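Local coordinates for protein aminoacyl-histidine dipeptidase (Vibrio alginolyticus, PDB 3MRU) that probably hydrolyses dipeptides, including Xaa-His substrates such as carnosine, as a zinc-dependent metallopeptidase of the M20C family, at residues G217-C222 and L367-I372. Residues are numbered along the deposited sequence; the frame is centred on the assembly and turned at random.
Sequences GGHSGC and LIRSLI
R369 sets CG anti to its carbonyl carbon (chi1 -68°) and runs extended through NE, carrying its guanidinium from strand 361-370 to the turn at S220 and G221. There it grips S220 side-on: NE and NH2 both donate to the single hydroxyl oxygen OG, NE lying 2.9 Å and NH2 3.0 Å from it. The fork is bent, with N-H...O angles of 140° and 136°, and OG sits slightly out of the guanidinium plane. CD2 of L367 rests over one guanidinium face, 3.7 Å above it and offset toward the rim, and also lies near S220 OG. G221 brings its bare CA close to R369 NE. H219, whose CG is anti to its backbone N, crosses R369 at about a right angle, its NE2 3.7 Å from R369 NH2. ND1 of the same imidazole accepts a nearly straight bond from C222 N, which holds the ring's rotation. Beyond the pair, R369 also touches N260 and H433. The contact joins a turn of the M20 dimerisation region to strand 361-370 of the large mixed sheet, away from the zinc site. It exemplifies a general principle: a buried arginine can spend two donors on one hydroxyl, which supplies no negative charge of its own.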
# COMPACT_ATOMS: atom_id res chain seq x y z
N GLY A 217 -11.27 12.44 5.78
CA GLY A 217 -10.59 11.71 4.73
C GLY A 217 -9.77 10.55 5.27
O GLY A 217 -10.05 9.99 6.34
N GLY A 218 -8.73 10.20 4.51
CA GLY A 218 -7.90 9.06 4.86
C GLY A 218 -7.40 8.34 3.64
O GLY A 218 -7.64 8.74 2.50
N HIS A 219 -6.70 7.25 3.88
CA HIS A 219 -6.12 6.47 2.84
C HIS A 219 -7.05 5.30 2.52
O HIS A 219 -7.35 4.47 3.38
CB HIS A 219 -4.78 6.00 3.36
CG HIS A 219 -4.18 4.87 2.59
ND1 HIS A 219 -4.27 3.56 3.01
CD2 HIS A 219 -3.44 4.86 1.46
CE1 HIS A 219 -3.62 2.79 2.16
NE2 HIS A 219 -3.10 3.56 1.21
N SER A 220 -7.50 5.23 1.26
CA SER A 220 -8.45 4.21 0.81
C SER A 220 -8.17 2.79 1.31
O SER A 220 -9.06 1.96 1.36
CB SER A 220 -8.55 4.20 -0.72
OG SER A 220 -7.71 3.22 -1.31
N GLY A 221 -6.93 2.50 1.66
CA GLY A 221 -6.59 1.15 2.08
C GLY A 221 -6.51 0.69 3.52
O GLY A 221 -7.10 -0.33 3.90
N CYS A 222 -5.77 1.46 4.32
CA CYS A 222 -5.57 1.15 5.72
C CYS A 222 -6.75 1.78 6.52
O CYS A 222 -7.05 1.31 7.62
CB CYS A 222 -4.20 1.63 6.22
SG CYS A 222 -2.80 0.46 5.85
N LEU A 367 -10.88 2.73 -6.88
CA LEU A 367 -9.82 1.76 -6.66
C LEU A 367 -10.30 0.61 -5.78
O LEU A 367 -10.59 0.79 -4.60
CB LEU A 367 -8.59 2.45 -6.06
CG LEU A 367 -7.44 1.59 -5.55
CD1 LEU A 367 -6.80 0.80 -6.66
CD2 LEU A 367 -6.40 2.45 -4.89
N ILE A 368 -10.38 -0.57 -6.38
CA ILE A 368 -10.86 -1.73 -5.65
C ILE A 368 -9.67 -2.39 -5.00
O ILE A 368 -8.62 -2.59 -5.64
CB ILE A 368 -11.57 -2.74 -6.58
CG1 ILE A 368 -12.68 -2.03 -7.36
CG2 ILE A 368 -12.11 -3.90 -5.79
CD1 ILE A 368 -13.20 -2.80 -8.57
N ARG A 369 -9.84 -2.74 -3.72
CA ARG A 369 -8.85 -3.50 -2.98
C ARG A 369 -9.46 -4.80 -2.54
O ARG A 369 -10.68 -4.88 -2.32
CB ARG A 369 -8.45 -2.74 -1.76
CG ARG A 369 -7.69 -1.53 -2.03
CD ARG A 369 -7.50 -0.84 -0.73
NE ARG A 369 -6.83 0.45 -0.88
CZ ARG A 369 -5.59 0.59 -1.34
NH1 ARG A 369 -4.90 -0.48 -1.73
NH2 ARG A 369 -5.07 1.80 -1.44
N SER A 370 -8.61 -5.82 -2.38
CA SER A 370 -9.05 -7.12 -1.89
C SER A 370 -7.87 -8.03 -1.54
O SER A 370 -6.81 -7.94 -2.15
CB SER A 370 -10.03 -7.76 -2.87
OG SER A 370 -10.43 -9.01 -2.36
N LEU A 371 -8.10 -8.93 -0.59
CA LEU A 371 -7.14 -9.95 -0.20
C LEU A 371 -7.38 -11.12 -1.13
O LEU A 371 -6.45 -11.64 -1.74
CB LEU A 371 -7.31 -10.40 1.24
CG LEU A 371 -7.63 -9.37 2.32
CD1 LEU A 371 -7.89 -10.10 3.62
CD2 LEU A 371 -6.49 -8.40 2.51
N ILE A 372 -8.64 -11.55 -1.24
CA ILE A 372 -8.95 -12.57 -2.25
C ILE A 372 -9.08 -11.90 -3.63
O ILE A 372 -9.92 -11.03 -3.84
CB ILE A 372 -10.18 -13.47 -1.90
CG1 ILE A 372 -10.01 -14.12 -0.51
CG2 ILE A 372 -10.37 -14.56 -2.99
CD1 ILE A 372 -8.87 -15.13 -0.34